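PDB 3MMZ: putative HAD family hydrolase from Streptomyces avermitilis, which probably acts as a metal-dependent HAD-family phosphatase of the KdsC type, the C-terminal part of a protein thought also to make CMP-activated N-acylneuraminate. Local coordinates for residues Ala50-Gly55 / Lys75-Val80; Ala90-Cys95 / Phe118-Trp123; Thr142-Gly147 / Ile151-Ser156. All coordinates share one frame; numbering follows the deposited sequence.

Contact 1. Residues Ala50-Gly55 / Lys75-Val80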
ATOM      1  N   ALA D  50     -24.086 -15.061  11.202  1.00 14.06           N
ATOM      2  CA  ALA D  50     -24.476 -15.968  10.123  1.00 13.77           C
ATOM      3  C   ALA D  50     -24.080 -17.412  10.427  1.00 13.38           C
ATOM      4  O   ALA D  50     -24.874 -18.325  10.204  1.00 13.55           O
ATOM      5  CB  ALA D  50     -23.884 -15.515   8.787  1.00 13.72           C
ATOM      6  N   LEU D  51     -22.864 -17.611  10.949  1.00 13.21           N
ATOM      7  CA  LEU D  51     -22.410 -18.942  11.362  1.00 13.71           C
ATOM      8  C   LEU D  51     -23.286 -19.509  12.494  1.00 13.91           C
ATOM      9  O   LEU D  51     -23.715 -20.665  12.445  1.00 12.58           O
ATOM     10  CB  LEU D  51     -20.917 -18.919  11.755  1.00 14.53           C
ATOM     11  CG  LEU D  51     -19.934 -18.613  10.618  1.00 10.34           C
ATOM     12  CD1 LEU D  51     -18.549 -18.254  11.150  1.00 14.52           C
ATOM     13  CD2 LEU D  51     -19.849 -19.792   9.640  1.00 14.62           C
ATOM     14  N   ARG D  52     -23.574 -18.673  13.488  1.00 15.07           N
ATOM     15  CA  ARG D  52     -24.439 -19.057  14.603  1.00 17.01           C
ATOM     16  C   ARG D  52     -25.840 -19.446  14.124  1.00 18.05           C
ATOM     17  O   ARG D  52     -26.377 -20.469  14.546  1.00 18.35           O
ATOM     18  CB  ARG D  52     -24.501 -17.930  15.641  1.00 18.52           C
ATOM     19  CG  ARG D  52     -25.448 -18.213  16.810  1.00 32.75           C
ATOM     20  CD  ARG D  52     -25.450 -17.086  17.832  1.00 21.21           C
ATOM     21  NE  ARG D  52     -25.550 -15.760  17.217  1.00 33.41           N
ATOM     22  CZ  ARG D  52     -26.687 -15.157  16.873  1.00 22.81           C
ATOM     23  NH1 ARG D  52     -27.864 -15.749  17.076  1.00 33.68           N
ATOM     24  NH2 ARG D  52     -26.651 -13.949  16.319  1.00 33.61           N
ATOM     25  N   LYS D  53     -26.420 -18.639  13.234  1.00 18.68           N
ATOM     26  CA  LYS D  53     -27.743 -18.925  12.666  1.00 19.51           C
ATOM     27  C   LYS D  53     -27.779 -20.234  11.880  1.00 19.34           C
ATOM     28  O   LYS D  53     -28.831 -20.872  11.790  1.00 19.31           O
ATOM     29  CB  LYS D  53     -28.224 -17.775  11.785  1.00 20.81           C
ATOM     30  CG  LYS D  53     -28.747 -16.581  12.563  1.00 34.64           C
ATOM     31  CD  LYS D  53     -28.961 -15.391  11.643  1.00 23.17           C
ATOM     32  CE  LYS D  53     -29.685 -14.245  12.345  1.00 34.99           C
ATOM     33  NZ  LYS D  53     -28.825 -13.603  13.381  1.00 24.27           N
ATOM     34  N   SER D  54     -26.634 -20.627  11.328  1.00 18.57           N
ATOM     35  CA  SER D  54     -26.513 -21.880  10.590  1.00 18.95           C
ATOM     36  C   SER D  54     -26.464 -23.115  11.511  1.00 19.14           C
ATOM     37  O   SER D  54     -26.433 -24.253  11.031  1.00 19.91           O
ATOM     38  CB  SER D  54     -25.300 -21.839   9.648  1.00 18.78           C
ATOM     39  OG  SER D  54     -24.088 -22.129  10.327  1.00 19.51           O
ATOM     40  N   GLY D  55     -26.450 -22.895  12.824  1.00 18.58           N
ATOM     41  CA  GLY D  55     -26.488 -24.001  13.787  1.00 18.40           C
ATOM     42  C   GLY D  55     -25.130 -24.481  14.271  1.00 18.04           C
ATOM     43  O   GLY D  55     -25.034 -25.498  14.960  1.00 17.87           O
ATOM     44  N   LYS D  75     -22.426  -9.053  23.076  1.00 21.38           N
ATOM     45  CA  LYS D  75     -23.036  -8.429  21.908  1.00 21.89           C
ATOM     46  C   LYS D  75     -23.269  -9.441  20.778  1.00 20.74           C
ATOM     47  O   LYS D  75     -24.290  -9.383  20.096  1.00 20.43           O
ATOM     48  CB  LYS D  75     -22.212  -7.199  21.468  1.00 23.33           C
ATOM     49  CG  LYS D  75     -21.669  -7.207  20.038  1.00 44.69           C
ATOM     50  CD  LYS D  75     -22.706  -6.882  18.972  1.00 25.22           C
ATOM     51  CE  LYS D  75     -22.899  -5.394  18.773  1.00 44.95           C
ATOM     52  NZ  LYS D  75     -23.731  -5.180  17.568  1.00 26.07           N
ATOM     53  N   LEU D  76     -22.334 -10.374  20.607  1.00 19.83           N
ATOM     54  CA  LEU D  76     -22.440 -11.405  19.577  1.00 19.61           C
ATOM     55  C   LEU D  76     -23.369 -12.569  19.970  1.00 19.83           C
ATOM     56  O   LEU D  76     -23.665 -13.430  19.140  1.00 19.52           O
ATOM     57  CB  LEU D  76     -21.048 -11.952  19.229  1.00 19.51           C
ATOM     58  CG  LEU D  76     -20.023 -10.997  18.604  1.00 19.01           C
ATOM     59  CD1 LEU D  76     -18.675 -11.698  18.469  1.00 19.87           C
ATOM     60  CD2 LEU D  76     -20.509 -10.470  17.263  1.00 19.93           C
ATOM     61  N   LYS D  77     -23.810 -12.598  21.228  1.00 20.58           N
ATOM     62  CA  LYS D  77     -24.645 -13.702  21.752  1.00 21.84           C
ATOM     63  C   LYS D  77     -23.962 -15.078  21.661  1.00 21.67           C
ATOM     64  O   LYS D  77     -24.601 -16.085  21.327  1.00 22.01           O
ATOM     65  CB  LYS D  77     -26.020 -13.758  21.051  1.00 23.24           C
ATOM     66  CG  LYS D  77     -26.868 -12.503  21.140  1.00 36.00           C
ATOM     67  CD  LYS D  77     -28.111 -12.671  20.270  1.00 25.56           C
ATOM     68  CE  LYS D  77     -29.221 -11.698  20.650  1.00 36.32           C
ATOM     69  NZ  LYS D  77     -29.085 -10.400  19.935  1.00 26.89           N
ATOM     70  N   ILE D  78     -22.661 -15.114  21.939  1.00 21.22           N
ATOM     71  CA  ILE D  78     -21.911 -16.375  21.951  1.00 20.74           C
ATOM     72  C   ILE D  78     -21.122 -16.535  23.255  1.00 19.27           C
ATOM     73  O   ILE D  78     -20.693 -15.538  23.847  1.00 17.96           O
ATOM     74  CB  ILE D  78     -20.984 -16.560  20.698  1.00 21.29           C
ATOM     75  CG1 ILE D  78     -19.912 -15.472  20.622  1.00 23.42           C
ATOM     76  CG2 ILE D  78     -21.808 -16.644  19.403  1.00 23.32           C
ATOM     77  CD1 ILE D  78     -18.894 -15.707  19.500  1.00 21.90           C
ATOM     78  N   PRO D  79     -20.945 -17.791  23.718  1.00 19.56           N
ATOM     79  CA  PRO D  79     -20.283 -17.992  25.005  1.00 19.78           C
ATOM     80  C   PRO D  79     -18.796 -17.636  24.975  1.00 19.74           C
ATOM     81  O   PRO D  79     -18.163 -17.650  23.915  1.00 19.17           O
ATOM     82  CB  PRO D  79     -20.468 -19.494  25.286  1.00 19.94           C
ATOM     83  CG  PRO D  79     -21.478 -19.976  24.306  1.00 23.26           C
ATOM     84  CD  PRO D  79     -21.400 -19.064  23.128  1.00 19.84           C
ATOM     85  N   VAL D  80     -18.278 -17.288  26.143  1.00 19.71           N
ATOM     86  CA  VAL D  80     -16.867 -17.041  26.325  1.00 20.40           C
ATOM     87  C   VAL D  80     -16.271 -18.058  27.305  1.00 20.96           C
ATOM     88  O   VAL D  80     -16.928 -18.491  28.254  1.00 19.69           O
ATOM     89  CB  VAL D  80     -16.603 -15.570  26.777  1.00 20.86           C
ATOM     90  CG1 VAL D  80     -17.146 -15.300  28.187  1.00 29.52           C
ATOM     91  CG2 VAL D  80     -15.120 -15.231  26.687  1.00 29.53           C
TER
HETATM   92  O   HOH W   1     -24.139 -13.340  16.707  1.00 37.95           O
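Two helix ends of the HAD core meet where Arg-52, in the last turn of helix 42-53, reaches over the chain that leaves helix 68-76. With CG anti to the backbone N (chi1 177°) and chi2 straight, the arginine stem brings CD 4.0 Å from Ile-78 CG2 and 3.7 Å from Lys-77 O; a bend at chi3 then turns NE and the guanidinium toward Leu-76 O. Arg-52 NH2 donates a hydrogen bond to a water 2.6 Å away, and the water donates one to Leu-76 O at 2.5 Å, satisfying a carbonyl at the helix end. Both helices close in Schellman motifs, at Gly-55 and Lys-77, each with positive phi, a conformation that glycine adopts readily (94° at Gly-55). Strand 57-62, of the parallel Rossmann-like HAD sheet, lies beneath: Met-58 touches both Arg-52 and Ile-78, and the buried Ile-78 also packs on Ile-60. Lys-77 lays its aliphatic stem over one guanidinium face of Arg-52, CD 4.2 Å above the plane and offset toward the rim of the group, and the like charges stay apart, Arg-52 NH2 lying 5.6 Å from Lys-77 NZ.

Contact 2. Residues Ala90-Cys95 / Phe118-Trp123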
ATOM      1  N   ALA D  90      -8.601 -26.364  28.151  1.00 16.45           N
ATOM      2  CA  ALA D  90      -9.943 -25.823  28.268  1.00 17.49           C
ATOM      3  C   ALA D  90     -10.758 -26.195  27.030  1.00 17.53           C
ATOM      4  O   ALA D  90     -11.927 -26.572  27.135  1.00 17.34           O
ATOM      5  CB  ALA D  90      -9.895 -24.314  28.456  1.00 18.05           C
ATOM      6  N   LEU D  91     -10.112 -26.115  25.869  1.00 17.88           N
ATOM      7  CA  LEU D  91     -10.731 -26.454  24.595  1.00 17.98           C
ATOM      8  C   LEU D  91     -11.018 -27.949  24.458  1.00 17.50           C
ATOM      9  O   LEU D  91     -12.104 -28.332  24.008  1.00 17.75           O
ATOM     10  CB  LEU D  91      -9.856 -25.959  23.432  1.00 19.12           C
ATOM     11  CG  LEU D  91     -10.258 -26.245  21.981  1.00 21.40           C
ATOM     12  CD1 LEU D  91     -11.701 -25.862  21.692  1.00 19.83           C
ATOM     13  CD2 LEU D  91      -9.303 -25.492  21.049  1.00 19.92           C
ATOM     14  N   LYS D  92     -10.056 -28.788  24.836  1.00 16.85           N
ATOM     15  CA  LYS D  92     -10.248 -30.241  24.768  1.00 16.97           C
ATOM     16  C   LYS D  92     -11.445 -30.673  25.620  1.00 16.26           C
ATOM     17  O   LYS D  92     -12.286 -31.444  25.163  1.00 16.07           O
ATOM     18  CB  LYS D  92      -8.981 -30.990  25.189  1.00 17.70           C
ATOM     19  CG  LYS D  92      -9.050 -32.498  24.986  1.00 24.71           C
ATOM     20  CD  LYS D  92      -7.666 -33.121  25.048  1.00 19.22           C
ATOM     21  CE  LYS D  92      -7.717 -34.639  24.967  1.00 25.03           C
ATOM     22  NZ  LYS D  92      -8.131 -35.239  26.259  1.00 20.15           N
ATOM     23  N   GLN D  93     -11.514 -30.154  26.843  1.00 16.49           N
ATOM     24  CA  GLN D  93     -12.612 -30.426  27.772  1.00 17.25           C
ATOM     25  C   GLN D  93     -13.960 -29.922  27.232  1.00 16.96           C
ATOM     26  O   GLN D  93     -14.970 -30.627  27.301  1.00 16.48           O
ATOM     27  CB  GLN D  93     -12.304 -29.798  29.141  1.00 18.05           C
ATOM     28  CG  GLN D  93     -13.276 -30.194  30.262  1.00 38.97           C
ATOM     29  CD  GLN D  93     -13.187 -29.283  31.484  1.00 18.76           C
ATOM     30  OE1 GLN D  93     -12.672 -29.677  32.535  1.00 39.11           O
ATOM     31  NE2 GLN D  93     -13.680 -28.059  31.345  1.00 39.11           N
ATOM     32  N   TRP D  94     -13.972 -28.708  26.688  1.00 16.97           N
ATOM     33  CA  TRP D  94     -15.190 -28.126  26.120  1.00 17.56           C
ATOM     34  C   TRP D  94     -15.739 -28.989  24.979  1.00 17.20           C
ATOM     35  O   TRP D  94     -16.937 -29.297  24.953  1.00 17.40           O
ATOM     36  CB  TRP D  94     -14.921 -26.692  25.656  1.00 18.63           C
ATOM     37  CG  TRP D  94     -16.119 -25.986  25.108  1.00 19.92           C
ATOM     38  CD1 TRP D  94     -17.058 -25.296  25.817  1.00 19.60           C
ATOM     39  CD2 TRP D  94     -16.500 -25.885  23.731  1.00 19.50           C
ATOM     40  NE1 TRP D  94     -18.007 -24.777  24.969  1.00 19.65           N
ATOM     41  CE2 TRP D  94     -17.689 -25.123  23.683  1.00 19.71           C
ATOM     42  CE3 TRP D  94     -15.956 -26.367  22.533  1.00 19.82           C
ATOM     43  CZ2 TRP D  94     -18.341 -24.825  22.483  1.00 19.92           C
ATOM     44  CZ3 TRP D  94     -16.608 -26.068  21.332  1.00 20.01           C
ATOM     45  CH2 TRP D  94     -17.788 -25.304  21.320  1.00 19.89           C
ATOM     46  N   CYS D  95     -14.861 -29.399  24.059  1.00 16.22           N
ATOM     47  CA  CYS D  95     -15.236 -30.307  22.972  1.00 16.34           C
ATOM     48  C   CYS D  95     -15.903 -31.573  23.500  1.00 16.84           C
ATOM     49  O   CYS D  95     -16.948 -31.986  23.002  1.00 16.89           O
ATOM     50  CB  CYS D  95     -14.020 -30.708  22.157  1.00 16.34           C
ATOM     51  SG  CYS D  95     -13.362 -29.352  21.168  1.00 20.91           S
ATOM     52  N   PHE D 118      -4.229 -25.452  17.879  1.00 11.54           N
ATOM     53  CA  PHE D 118      -4.096 -25.863  16.479  1.00 11.76           C
ATOM     54  C   PHE D 118      -3.893 -27.383  16.399  1.00 12.51           C
ATOM     55  O   PHE D 118      -4.551 -28.048  15.608  1.00 13.22           O
ATOM     56  CB  PHE D 118      -2.904 -25.140  15.812  1.00 11.41           C
ATOM     57  CG  PHE D 118      -3.240 -23.812  15.172  1.00 13.10           C
ATOM     58  CD1 PHE D 118      -4.310 -23.038  15.611  1.00 11.59           C
ATOM     59  CD2 PHE D 118      -2.452 -23.331  14.118  1.00 11.83           C
ATOM     60  CE1 PHE D 118      -4.607 -21.809  14.993  1.00 12.85           C
ATOM     61  CE2 PHE D 118      -2.726 -22.114  13.505  1.00 12.56           C
ATOM     62  CZ  PHE D 118      -3.811 -21.350  13.933  1.00 12.17           C
ATOM     63  N   ALA D 119      -2.995 -27.916  17.231  1.00 13.01           N
ATOM     64  CA  ALA D 119      -2.697 -29.361  17.263  1.00 14.03           C
ATOM     65  C   ALA D 119      -3.896 -30.218  17.684  1.00 15.25           C
ATOM     66  O   ALA D 119      -4.024 -31.368  17.255  1.00 16.10           O
ATOM     67  CB  ALA D 119      -1.489 -29.660  18.168  1.00 14.15           C
ATOM     68  N   LEU D 120      -4.747 -29.655  18.536  1.00 15.37           N
ATOM     69  CA  LEU D 120      -5.938 -30.336  19.048  1.00 16.51           C
ATOM     70  C   LEU D 120      -7.044 -30.520  17.996  1.00 15.94           C
ATOM     71  O   LEU D 120      -7.737 -31.538  17.999  1.00 16.30           O
ATOM     72  CB  LEU D 120      -6.513 -29.542  20.227  1.00 18.32           C
ATOM     73  CG  LEU D 120      -7.102 -30.132  21.516  1.00 34.70           C
ATOM     74  CD1 LEU D 120      -7.890 -31.436  21.334  1.00 19.81           C
ATOM     75  CD2 LEU D 120      -5.991 -30.332  22.529  1.00 20.00           C
ATOM     76  N   VAL D 121      -7.223 -29.538  17.116  1.00 15.41           N
ATOM     77  CA  VAL D 121      -8.437 -29.480  16.291  1.00 15.28           C
ATOM     78  C   VAL D 121      -8.218 -29.895  14.840  1.00 14.99           C
ATOM     79  O   VAL D 121      -7.090 -29.904  14.350  1.00 15.38           O
ATOM     80  CB  VAL D 121      -9.112 -28.095  16.344  1.00 15.61           C
ATOM     81  CG1 VAL D 121      -9.431 -27.713  17.784  1.00 16.86           C
ATOM     82  CG2 VAL D 121      -8.225 -27.017  15.670  1.00 15.90           C
ATOM     83  N   GLY D 122      -9.311 -30.240  14.167  1.00 14.00           N
ATOM     84  CA  GLY D 122      -9.265 -30.677  12.777  1.00 12.96           C
ATOM     85  C   GLY D 122      -8.956 -29.546  11.811  1.00 12.04           C
ATOM     86  O   GLY D 122      -8.231 -29.738  10.839  1.00 11.29           O
ATOM     87  N   TRP D 123      -9.487 -28.361  12.101  1.00 11.81           N
ATOM     88  CA  TRP D 123      -9.413 -27.245  11.167  1.00 12.18           C
ATOM     89  C   TRP D 123      -8.813 -25.983  11.801  1.00 11.22           C
ATOM     90  O   TRP D 123      -9.542 -25.020  12.066  1.00 11.18           O
ATOM     91  CB  TRP D 123     -10.806 -26.971  10.573  1.00 12.68           C
ATOM     92  CG  TRP D 123     -11.253 -28.037   9.601  1.00 14.67           C
ATOM     93  CD1 TRP D 123     -11.946 -29.183   9.890  1.00 13.76           C
ATOM     94  CD2 TRP D 123     -11.033 -28.046   8.188  1.00 13.57           C
ATOM     95  NE1 TRP D 123     -12.165 -29.906   8.741  1.00 14.23           N
ATOM     96  CE2 TRP D 123     -11.619 -29.225   7.680  1.00 14.61           C
ATOM     97  CE3 TRP D 123     -10.393 -27.163   7.295  1.00 14.87           C
ATOM     98  CZ2 TRP D 123     -11.591 -29.549   6.318  1.00 13.69           C
ATOM     99  CZ3 TRP D 123     -10.363 -27.490   5.940  1.00 13.44           C
ATOM    100  CH2 TRP D 123     -10.956 -28.675   5.470  1.00 14.79           C
TER
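Leu-91 and Val-121 make the buried part of this contact, their side chains crossing at about a right angle with Leu-91 CD2 4.0 Å from Val-121 CG1. The leucine points from helix 87-98 toward the end of helix 115-120, and branched apolar groups suit a place shut off from water by the sheet below. That sheet is the parallel one of the HAD Rossmann-like core: Leu-91 rests on Leu-61 of strand 57-62, while Val-121 covers Val-105 and Tyr-107 of strand 105-109. Val-121 is also where the chain leaves helical geometry, at the turn leading into strand 123-126. On the outer side the packing is of another kind. Leu-120 spreads its two methyls across the stem of Lys-92, CD1 lying 4.0 Å from Lys-92 CG and CD2 4.1 Å from Lys-92 CD. Lysine fits this exposed border because its methylenes can shelter the leucine while its ammonium group bends off along its own helix toward Glu-96, one turn further on, in a long, weak ion pair. Here the backbones come nearest, 7.2 Å between the CA atoms of Lys-92 and Leu-120.

Contact 3. Residues Thr142-Gly147 / Ile151-Ser156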
ATOM      1  N   THR D 142      -6.336 -17.029   6.198  1.00 10.80           N
ATOM      2  CA  THR D 142      -7.184 -16.005   5.587  1.00 11.73           C
ATOM      3  C   THR D 142      -6.313 -15.037   4.792  1.00 12.96           C
ATOM      4  O   THR D 142      -5.095 -14.971   5.004  1.00 12.42           O
ATOM      5  CB  THR D 142      -8.016 -15.217   6.626  1.00 12.08           C
ATOM      6  OG1 THR D 142      -7.143 -14.399   7.417  1.00 13.49           O
ATOM      7  CG2 THR D 142      -8.821 -16.157   7.521  1.00 14.00           C
ATOM      8  N   THR D 143      -6.931 -14.302   3.866  1.00 13.58           N
ATOM      9  CA  THR D 143      -6.227 -13.237   3.155  1.00 14.47           C
ATOM     10  C   THR D 143      -6.325 -11.922   3.930  1.00 14.67           C
ATOM     11  O   THR D 143      -5.442 -11.068   3.849  1.00 15.08           O
ATOM     12  CB  THR D 143      -6.806 -13.031   1.734  1.00 15.45           C
ATOM     13  OG1 THR D 143      -8.187 -12.670   1.834  1.00 21.33           O
ATOM     14  CG2 THR D 143      -6.698 -14.285   0.928  1.00 20.35           C
ATOM     15  N   VAL D 144      -7.407 -11.771   4.691  1.00 13.87           N
ATOM     16  CA  VAL D 144      -7.694 -10.543   5.434  1.00 14.45           C
ATOM     17  C   VAL D 144      -7.080 -10.650   6.833  1.00 14.06           C
ATOM     18  O   VAL D 144      -7.249 -11.677   7.483  1.00 13.94           O
ATOM     19  CB  VAL D 144      -9.249 -10.358   5.546  1.00 15.07           C
ATOM     20  CG1 VAL D 144      -9.616  -9.188   6.420  1.00 23.21           C
ATOM     21  CG2 VAL D 144      -9.861 -10.183   4.146  1.00 23.26           C
ATOM     22  N   PRO D 145      -6.370  -9.598   7.305  1.00 13.78           N
ATOM     23  CA  PRO D 145      -5.766  -9.691   8.647  1.00 13.37           C
ATOM     24  C   PRO D 145      -6.744  -9.569   9.829  1.00 12.57           C
ATOM     25  O   PRO D 145      -7.887  -9.176   9.654  1.00 12.68           O
ATOM     26  CB  PRO D 145      -4.769  -8.528   8.664  1.00 14.07           C
ATOM     27  CG  PRO D 145      -5.322  -7.526   7.699  1.00 15.60           C
ATOM     28  CD  PRO D 145      -6.069  -8.312   6.639  1.00 14.28           C
ATOM     29  N   GLY D 146      -6.273  -9.888  11.035  1.00 12.83           N
ATOM     30  CA  GLY D 146      -7.090  -9.748  12.247  1.00 13.44           C
ATOM     31  C   GLY D 146      -7.555  -8.309  12.459  1.00 13.55           C
ATOM     32  O   GLY D 146      -6.772  -7.361  12.302  1.00 13.31           O
ATOM     33  N   GLY D 147      -8.833  -8.154  12.802  1.00 13.68           N
ATOM     34  CA  GLY D 147      -9.430  -6.835  13.009  1.00 14.25           C
ATOM     35  C   GLY D 147      -9.939  -6.184  11.737  1.00 15.35           C
ATOM     36  O   GLY D 147     -10.586  -5.124  11.791  1.00 15.85           O
ATOM     37  N   ILE D 151     -12.780 -13.063  10.233  1.00 11.30           N
ATOM     38  CA  ILE D 151     -13.850 -14.011  10.549  1.00 11.29           C
ATOM     39  C   ILE D 151     -14.968 -13.940   9.505  1.00 11.83           C
ATOM     40  O   ILE D 151     -15.556 -14.969   9.136  1.00 11.92           O
ATOM     41  CB  ILE D 151     -14.424 -13.822  11.984  1.00 11.54           C
ATOM     42  CG1 ILE D 151     -13.289 -13.617  13.024  1.00 10.76           C
ATOM     43  CG2 ILE D 151     -15.299 -15.027  12.381  1.00 10.97           C
ATOM     44  CD1 ILE D 151     -12.201 -14.692  12.991  1.00 12.02           C
ATOM     45  N   ARG D 152     -15.235 -12.738   8.998  1.00 12.54           N
ATOM     46  CA  ARG D 152     -16.174 -12.601   7.895  1.00 13.48           C
ATOM     47  C   ARG D 152     -15.723 -13.397   6.670  1.00 13.50           C
ATOM     48  O   ARG D 152     -16.538 -14.044   6.022  1.00 13.45           O
ATOM     49  CB  ARG D 152     -16.427 -11.144   7.516  1.00 14.54           C
ATOM     50  CG  ARG D 152     -17.733 -11.006   6.719  1.00 19.27           C
ATOM     51  CD  ARG D 152     -17.639  -9.939   5.702  1.00 17.11           C
ATOM     52  NE  ARG D 152     -18.764  -9.944   4.743  1.00 19.99           N
ATOM     53  CZ  ARG D 152     -18.850 -10.744   3.680  1.00 17.93           C
ATOM     54  NH1 ARG D 152     -19.882 -10.653   2.854  1.00 20.12           N
ATOM     55  NH2 ARG D 152     -17.903 -11.653   3.440  1.00 21.23           N
ATOM     56  N   GLU D 153     -14.427 -13.363   6.367  1.00 13.51           N
ATOM     57  CA  GLU D 153     -13.872 -14.172   5.273  1.00 12.86           C
ATOM     58  C   GLU D 153     -14.101 -15.672   5.492  1.00 12.45           C
ATOM     59  O   GLU D 153     -14.539 -16.376   4.581  1.00 12.62           O
ATOM     60  CB  GLU D 153     -12.380 -13.875   5.093  1.00 13.15           C
ATOM     61  CG  GLU D 153     -11.752 -14.578   3.899  1.00 25.77           C
ATOM     62  CD  GLU D 153     -10.273 -14.256   3.724  1.00 15.19           C
ATOM     63  OE1 GLU D 153      -9.711 -13.502   4.539  1.00 26.14           O
ATOM     64  OE2 GLU D 153      -9.674 -14.758   2.749  1.00 26.85           O
ATOM     65  N   ILE D 154     -13.780 -16.163   6.690  1.00 12.09           N
ATOM     66  CA  ILE D 154     -14.026 -17.563   7.046  1.00 12.32           C
ATOM     67  C   ILE D 154     -15.514 -17.908   6.916  1.00 12.19           C
ATOM     68  O   ILE D 154     -15.881 -18.975   6.415  1.00 12.11           O
ATOM     69  CB  ILE D 154     -13.502 -17.874   8.471  1.00 12.73           C
ATOM     70  CG1 ILE D 154     -11.984 -17.624   8.518  1.00 14.23           C
ATOM     71  CG2 ILE D 154     -13.838 -19.313   8.900  1.00 14.18           C
ATOM     72  CD1 ILE D 154     -11.384 -17.613   9.926  1.00 13.32           C
ATOM     73  N   ALA D 155     -16.378 -17.005   7.356  1.00 12.21           N
ATOM     74  CA  ALA D 155     -17.813 -17.235   7.239  1.00 12.63           C
ATOM     75  C   ALA D 155     -18.204 -17.467   5.776  1.00 12.56           C
ATOM     76  O   ALA D 155     -19.074 -18.290   5.493  1.00 12.37           O
ATOM     77  CB  ALA D 155     -18.610 -16.067   7.854  1.00 12.17           C
ATOM     78  N   SER D 156     -17.540 -16.765   4.852  1.00 12.55           N
ATOM     79  CA  SER D 156     -17.844 -16.902   3.416  1.00 12.56           C
ATOM     80  C   SER D 156     -17.333 -18.214   2.838  1.00 12.89           C
ATOM     81  O   SER D 156     -17.931 -18.740   1.900  1.00 12.42           O
ATOM     82  CB  SER D 156     -17.349 -15.704   2.582  1.00 13.33           C
ATOM     83  OG  SER D 156     -15.946 -15.751   2.366  1.00 23.70           O
TER
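Glu-153 takes hold of the loop 142-147 with both carboxylate oxygens. Glu-153 OE2 accepts two bonds from Thr-143: the backbone N at 3.0 Å, nearly straight (165°) and on the syn side, and the hydroxyl OG1 at 2.7 Å, which comes from above the carboxylate plane. Glu-153 OE1 uses its syn lone pair for Val-144 N at 2.9 Å, and has a weak, bent bond from Thr-143 N as well. Two successive amides and a hydroxyl thus fix the rotation of the carboxylate and would be expected to favour its charged form. Glutamate has the length for this: its chain is fully extended from CB to the acid, which it carries from helix 150-159 across to the loop. Thr-143 bonds through both backbone and side chain because its OG1 stands between the backbone N and the carbonyl carbon, on the same side as its own amide.

The loop joins strand 140-141 of the parallel HAD sheet, the last strand and outermost in this chain, to the helix that packs on that sheet, so Glu-153 links helix 150-159 to the loop that leads into it. Within the loop, Thr-142 OG1 donates to Val-144 O at 2.7 Å, a bond spanning the turn from which the amides of Thr-143 and Val-144 point to the acid. Around the carboxylate the packing is close: Val-144 lies alongside it, running the opposite way, with CB 3.3 Å from Glu-153 OE1. Further in, Thr-142 turns its methyl CG2 to Ile-154 CG1 at 3.6 Å, and both side chains rest on Val-125 of strand 123-126, where an apolar branch suits a buried place. Outward, Thr-143 packs on Asp-132 of a neighbouring subunit, and Arg-152 forms a salt bridge with Asp-111 of another neighbouring subunit.

In the fold
All three contacts are partly buried. Ile-78, the Leu-91/Val-121 pair and the Thr-142/Ile-154 pair are their inner parts; Arg-52 with Lys-77, Lys-92 and Thr-143 lie at the surface. Contacts 1 and 2 lie against opposite faces of the parallel sheet, and contact 3 shares the face of contact 1, meeting it through helices 42-53 and 150-159, where Leu-51 CD1 is 4.0 Å from Ala-155 CB. Contact 2 is purely apolar across its segments, contact 1 bridges its polar groups by water, and contact 3 relies on direct bonds to a carboxylate. Contacts 2 and 3, their centres about 20 Å apart, both touch the same neighbouring subunit.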